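Local coordinates for THUMP domain-containing protein (Pyrococcus horikoshii, PDB 1VBK), which is of unproven function but, as a THUMP-domain relative of the ThiI proteins, probably binds RNA and ATP and may act in tRNA modification or thiamine biosynthesis, at residues Ala82-Ile87 with Phe120-Leu125; Val111-Ile116 with Glu126-Val131. All blocks are in the same frame, centred on the assembly; numbering follows the deposited sequence.

Interaction 1. Residues Ala82-Ile87 with Phe120-Leu125; sequences ASLEKI and FPLDSL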
loop_
_atom_site.group_PDB
_atom_site.type_symbol
_atom_site.label_atom_id
_atom_site.label_comp_id
_atom_site.label_asym_id
_atom_site.label_seq_id
_atom_site.Cartn_x
_atom_site.Cartn_y
_atom_site.Cartn_z
ATOM N N ALA A 82 -30.214 21.664 26.133
ATOM C CA ALA A 82 -31.413 21.364 25.362
ATOM C C ALA A 82 -32.718 21.480 26.146
ATOM O O ALA A 82 -33.255 20.484 26.627
ATOM C CB ALA A 82 -31.297 19.973 24.745
ATOM N N SER A 83 -33.208 22.707 26.282
ATOM C CA SER A 83 -34.478 22.982 26.950
ATOM C C SER A 83 -35.224 23.832 25.931
ATOM O O SER A 83 -34.597 24.595 25.199
ATOM C CB SER A 83 -34.273 23.781 28.243
ATOM O OG SER A 83 -34.028 25.154 27.978
ATOM N N LEU A 84 -36.546 23.707 25.867
ATOM C CA LEU A 84 -37.302 24.486 24.895
ATOM C C LEU A 84 -37.036 25.978 25.066
ATOM O O LEU A 84 -36.849 26.694 24.088
ATOM C CB LEU A 84 -38.802 24.192 25.014
ATOM C CG LEU A 84 -39.681 24.791 23.907
ATOM C CD1 LEU A 84 -39.124 24.428 22.534
ATOM C CD2 LEU A 84 -41.108 24.282 24.058
ATOM N N GLU A 85 -37.008 26.439 26.313
ATOM C CA GLU A 85 -36.755 27.845 26.610
ATOM C C GLU A 85 -35.441 28.338 25.996
ATOM O O GLU A 85 -35.408 29.371 25.327
ATOM C CB GLU A 85 -36.717 28.064 28.125
ATOM C CG GLU A 85 -36.278 29.463 28.538
ATOM C CD GLU A 85 -36.066 29.596 30.036
ATOM O OE1 GLU A 85 -35.275 28.807 30.602
ATOM O OE2 GLU A 85 -36.686 30.490 30.647
ATOM N N LYS A 86 -34.362 27.596 26.229
ATOM C CA LYS A 86 -33.056 27.975 25.706
ATOM C C LYS A 86 -32.983 27.851 24.187
ATOM O O LYS A 86 -32.368 28.686 23.521
ATOM C CB LYS A 86 -31.963 27.132 26.365
ATOM C CG LYS A 86 -31.855 27.369 27.869
ATOM C CD LYS A 86 -30.614 26.714 28.452
ATOM C CE LYS A 86 -30.396 27.138 29.894
ATOM N NZ LYS A 86 -29.042 26.727 30.361
ATOM N N ILE A 87 -33.605 26.811 23.642
ATOM C CA ILE A 87 -33.617 26.617 22.193
ATOM C C ILE A 87 -34.369 27.786 21.533
ATOM O O ILE A 87 -33.916 28.331 20.527
ATOM C CB ILE A 87 -34.294 25.275 21.815
ATOM C CG1 ILE A 87 -33.387 24.103 22.218
ATOM C CG2 ILE A 87 -34.584 25.228 20.321
ATOM C CD1 ILE A 87 -34.034 22.733 22.035
ATOM N N PHE A 120 -34.875 14.192 23.965
ATOM C CA PHE A 120 -35.706 15.396 24.015
ATOM C C PHE A 120 -37.165 14.976 23.828
ATOM O O PHE A 120 -37.474 14.162 22.960
ATOM C CB PHE A 120 -35.302 16.386 22.915
ATOM C CG PHE A 120 -35.779 17.793 23.161
ATOM C CD1 PHE A 120 -35.285 18.529 24.235
ATOM C CD2 PHE A 120 -36.722 18.382 22.325
ATOM C CE1 PHE A 120 -35.723 19.835 24.472
ATOM C CE2 PHE A 120 -37.169 19.686 22.551
ATOM C CZ PHE A 120 -36.667 20.415 23.629
ATOM N N PRO A 121 -38.079 15.528 24.646
ATOM C CA PRO A 121 -39.519 15.230 24.611
ATOM C C PRO A 121 -40.296 15.522 23.323
ATOM O O PRO A 121 -41.283 14.845 23.036
ATOM C CB PRO A 121 -40.064 16.031 25.793
ATOM C CG PRO A 121 -38.917 16.068 26.735
ATOM C CD PRO A 121 -37.763 16.369 25.813
ATOM N N LEU A 122 -39.874 16.524 22.560
ATOM C CA LEU A 122 -40.576 16.876 21.325
ATOM C C LEU A 122 -39.859 16.321 20.103
ATOM O O LEU A 122 -38.630 16.332 20.054
ATOM C CB LEU A 122 -40.678 18.401 21.190
ATOM C CG LEU A 122 -41.304 19.198 22.338
ATOM C CD1 LEU A 122 -41.295 20.672 21.979
ATOM C CD2 LEU A 122 -42.726 18.725 22.600
ATOM N N ASP A 123 -40.610 15.834 19.116
ATOM C CA ASP A 123 -39.964 15.309 17.922
ATOM C C ASP A 123 -39.573 16.467 17.019
ATOM O O ASP A 123 -39.979 17.607 17.251
ATOM C CB ASP A 123 -40.856 14.306 17.169
ATOM C CG ASP A 123 -42.216 14.865 16.810
ATOM O OD1 ASP A 123 -42.298 16.011 16.324
ATOM O OD2 ASP A 123 -43.214 14.134 17.001
ATOM N N SER A 124 -38.779 16.175 15.997
ATOM C CA SER A 124 -38.295 17.200 15.076
ATOM C C SER A 124 -39.361 18.147 14.544
ATOM O O SER A 124 -39.159 19.362 14.530
ATOM C CB SER A 124 -37.562 16.549 13.900
ATOM O OG SER A 124 -38.418 15.699 13.164
ATOM N N LEU A 125 -40.491 17.609 14.099
ATOM C CA LEU A 125 -41.544 18.463 13.561
ATOM C C LEU A 125 -42.206 19.319 14.641
ATOM O O LEU A 125 -42.671 20.430 14.364
ATOM C CB LEU A 125 -42.587 17.616 12.825
ATOM C CG LEU A 125 -42.022 16.830 11.637
ATOM C CD1 LEU A 125 -43.155 16.051 10.980
ATOM C CD2 LEU A 125 -41.368 17.775 10.627
#
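In the THUMP domain, helices 84-102 and 124-138 both pack on strand 150-157, and here the loop entering the second helix meets the first turn of the other. No hydrogen bond joins the two segments; the contact rests on a phenylalanine and a leucine. Phe120 carries most of it. Its CG is anti to the backbone N (chi1 -161°), which sends the ring across to residues 82-87. The ring arrives edge first: Phe120 CE1 lies 3.3 Å from Ala82 O, an approach that suits the slightly positive rim of an aromatic ring, while Leu84 N stands in the ring plane, 4.0 Å from Phe120 CZ. Tip to tip, Ile87 CD1 reaches Phe120 CZ at 3.9 Å, and the small Ala82 leaves room for the ring, its CB 4.3 Å from Phe120 CD1. Ile156 and Ile127 also touch this side chain, so a bulky, flat apolar group fits well between strand and helices. An alanine in place of Phe120 would lose the whole ring and would probably loosen the packing of Ala82 and Ile87 against the loop. Farther along, Leu122 has CG beside its backbone N, anti to the carbonyl carbon, and its extended branch crosses Leu84 at about a right angle, with Leu122 CD1 4.2 Å from Leu84 CD2; this partly exposed apolar pair lies nearer the surface. Asp123 then starts helix 124-138 as its N-cap. Ser83 does the same for helix 84-102, so each segment carries a short polar residue suited to accepting an otherwise unused first-turn N-H. In Asp123 the acceptor is OD1, which takes the N-H of Glu126; in Ser83 it is OG, 3.0 Å from Lys86 N, with an N-H...O angle of 163°.

Interaction 2. Residues Val111-Ile116 with Glu126-Val131; sequences VTARRI and EIQAKV. With MRD ((4R)-2-methylpentane-2,4-diol), chain C.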
loop_
_atom_site.group_PDB
_atom_site.type_symbol
_atom_site.label_atom_id
_atom_site.label_comp_id
_atom_site.label_asym_id
_atom_site.label_seq_id
_atom_site.Cartn_x
_atom_site.Cartn_y
_atom_site.Cartn_z
ATOM N N VAL A 111 -37.632 26.318 9.801
ATOM C CA VAL A 111 -36.850 25.763 10.891
ATOM C C VAL A 111 -36.632 24.307 10.512
ATOM O O VAL A 111 -37.547 23.636 10.025
ATOM C CB VAL A 111 -37.593 25.841 12.253
ATOM C CG1 VAL A 111 -36.719 25.241 13.358
ATOM C CG2 VAL A 111 -37.919 27.298 12.595
ATOM N N THR A 112 -35.409 23.835 10.709
ATOM C CA THR A 112 -35.062 22.461 10.388
ATOM C C THR A 112 -34.473 21.869 11.658
ATOM O O THR A 112 -33.437 22.321 12.139
ATOM C CB THR A 112 -34.031 22.411 9.233
ATOM O OG1 THR A 112 -34.580 23.067 8.081
ATOM C CG2 THR A 112 -33.692 20.970 8.873
ATOM N N ALA A 113 -35.145 20.863 12.209
ATOM C CA ALA A 113 -34.684 20.248 13.440
ATOM C C ALA A 113 -34.430 18.767 13.287
ATOM O O ALA A 113 -35.110 18.081 12.521
ATOM C CB ALA A 113 -35.702 20.486 14.554
ATOM N N ARG A 114 -33.438 18.280 14.026
ATOM C CA ARG A 114 -33.085 16.867 14.003
ATOM C C ARG A 114 -32.731 16.401 15.407
ATOM O O ARG A 114 -31.935 17.038 16.095
ATOM C CB ARG A 114 -31.880 16.621 13.087
ATOM C CG ARG A 114 -32.163 16.763 11.594
ATOM C CD ARG A 114 -33.000 15.597 11.070
ATOM N NE ARG A 114 -33.294 15.737 9.647
ATOM C CZ ARG A 114 -34.164 16.607 9.142
ATOM N NH1 ARG A 114 -34.839 17.419 9.945
ATOM N NH2 ARG A 114 -34.349 16.676 7.830
ATOM N N ARG A 115 -33.343 15.306 15.844
ATOM C CA ARG A 115 -33.014 14.754 17.151
ATOM C C ARG A 115 -31.983 13.676 16.866
ATOM O O ARG A 115 -32.336 12.561 16.483
ATOM C CB ARG A 115 -34.235 14.124 17.827
ATOM C CG ARG A 115 -35.209 15.121 18.437
ATOM C CD ARG A 115 -36.187 14.416 19.365
ATOM N NE ARG A 115 -36.900 13.344 18.680
ATOM C CZ ARG A 115 -37.731 12.495 19.274
ATOM N NH1 ARG A 115 -37.958 12.584 20.577
ATOM N NH2 ARG A 115 -38.337 11.557 18.558
ATOM N N ILE A 116 -30.708 14.015 17.012
ATOM C CA ILE A 116 -29.702 13.021 16.756
ATOM C C ILE A 116 -29.861 11.906 17.762
ATOM O O ILE A 116 -29.900 10.731 17.423
ATOM C CB ILE A 116 -28.331 13.681 16.916
ATOM C CG1 ILE A 116 -28.218 14.894 15.990
ATOM C CG2 ILE A 116 -27.224 12.685 16.525
ATOM C CD1 ILE A 116 -28.468 14.532 14.526
ATOM N N GLU A 126 -42.256 18.807 15.868
ATOM C CA GLU A 126 -42.840 19.562 16.971
ATOM C C GLU A 126 -41.894 20.721 17.299
ATOM O O GLU A 126 -42.329 21.842 17.555
ATOM C CB GLU A 126 -43.026 18.669 18.206
ATOM C CG GLU A 126 -44.112 17.602 18.054
ATOM C CD GLU A 126 -44.314 16.760 19.313
ATOM O OE1 GLU A 126 -43.383 16.025 19.711
ATOM O OE2 GLU A 126 -45.414 16.835 19.906
ATOM N N ILE A 127 -40.595 20.443 17.283
ATOM C CA ILE A 127 -39.599 21.471 17.564
ATOM C C ILE A 127 -39.697 22.568 16.505
ATOM O O ILE A 127 -39.722 23.757 16.826
ATOM C CB ILE A 127 -38.173 20.881 17.550
ATOM C CG1 ILE A 127 -38.003 19.896 18.713
ATOM C CG2 ILE A 127 -37.145 22.000 17.644
ATOM C CD1 ILE A 127 -36.724 19.063 18.630
ATOM N N GLN A 128 -39.760 22.164 15.238
ATOM C CA GLN A 128 -39.859 23.126 14.143
ATOM C C GLN A 128 -41.091 24.018 14.294
ATOM O O GLN A 128 -41.009 25.235 14.114
ATOM C CB GLN A 128 -39.898 22.390 12.797
ATOM C CG GLN A 128 -38.626 21.595 12.534
ATOM C CD GLN A 128 -38.599 20.885 11.190
ATOM O OE1 GLN A 128 -37.652 20.154 10.896
ATOM N NE2 GLN A 128 -39.627 21.100 10.367
ATOM N N ALA A 129 -42.226 23.415 14.634
ATOM C CA ALA A 129 -43.466 24.174 14.796
ATOM C C ALA A 129 -43.408 25.161 15.955
ATOM O O ALA A 129 -43.810 26.316 15.812
ATOM C CB ALA A 129 -44.646 23.217 14.987
ATOM N N LYS A 130 -42.911 24.705 17.102
ATOM C CA LYS A 130 -42.817 25.546 18.291
ATOM C C LYS A 130 -41.820 26.692 18.134
ATOM O O LYS A 130 -42.092 27.825 18.536
ATOM C CB LYS A 130 -42.423 24.700 19.503
ATOM C CG LYS A 130 -43.467 23.686 19.946
ATOM C CD LYS A 130 -44.672 24.363 20.559
ATOM C CE LYS A 130 -45.529 23.371 21.334
ATOM N NZ LYS A 130 -46.586 24.068 22.123
ATOM N N VAL A 131 -40.655 26.390 17.571
ATOM C CA VAL A 131 -39.632 27.413 17.368
ATOM C C VAL A 131 -40.107 28.416 16.321
ATOM O O VAL A 131 -39.884 29.617 16.456
ATOM C CB VAL A 131 -38.293 26.786 16.907
ATOM C CG1 VAL A 131 -37.305 27.882 16.503
ATOM C CG2 VAL A 131 -37.702 25.955 18.036
HETATM C C1 MRD C . -43.579 22.877 11.007
HETATM C C2 MRD C . -42.804 23.821 10.084
HETATM O O2 MRD C . -41.630 23.158 9.608
HETATM C CM MRD C . -43.696 24.211 8.903
HETATM C C3 MRD C . -42.380 25.058 10.881
HETATM C C4 MRD C . -41.539 26.020 10.036
HETATM O O4 MRD C . -40.335 25.376 9.609
HETATM C C5 MRD C . -41.224 27.291 10.829
HETATM O O HOH W 1 -37.253 18.366 9.165
#
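The Gln128 amide and the Arg114 guanidinium are nearly coplanar, 24° apart, and face each other edge to edge without bonding directly. A water bridges them, donating to Gln128 OE1 and accepting from Arg114 NH1, which also binds Ala113 O at 2.7 Å in the guanidinium plane. Over one face of the amide sits Val111 O, 3.2 Å from Gln128 CD and too far off the plane to bond NE2. At the amide edge, Ala113 N gives Gln128 OE1 a nearly straight bond of 2.9 Å (171°) along a lone pair. Glutamine suits this place: extended beyond CG, it is long enough to bring a carbonyl from the helix to the strand's backbone N-H. Its NE2 binds O2 of a methylpentanediol, probably from the crystallisation liquor, whose O4 takes the Val111 N-H. Beside this polar grip the packing is apolar: Ala113 CB touches Ile127 CG2 at 3.7 Å, its small size admitting the branched side chain, and Val111 crosses Val131 at about a right angle, Val111 CG2 4.0 Å from Val131 CG1. Strand and helix segment axes approach to 7.4 Å at 143°, roughly antiparallel, as expected for the first two elements of the beta-alpha-beta unit 108-115, 124-138, 142-143.

Interactions 1 and 2 lie about 7 Å apart, centre to centre, and share helix 124-138: the first uses its N-terminal approach, the second its next turns. Each combines buried and more exposed residues, but interaction 2 covers more surface and adds a backbone-to-side-chain hydrogen bond from Ala113 to Gln128, a residue central to it, whereas interaction 1 has no hydrogen bond across its segments and rests on apolar side chains and a carbonyl at a ring edge. The two merge in the core, where Ile127 touches Phe120 and Leu122, and Val131 touches Ile87, all close to strand 150-157. Arg115 NH1 probably hydrogen-bonds Phe120 O as well, joining the strand end to the loop before the helix.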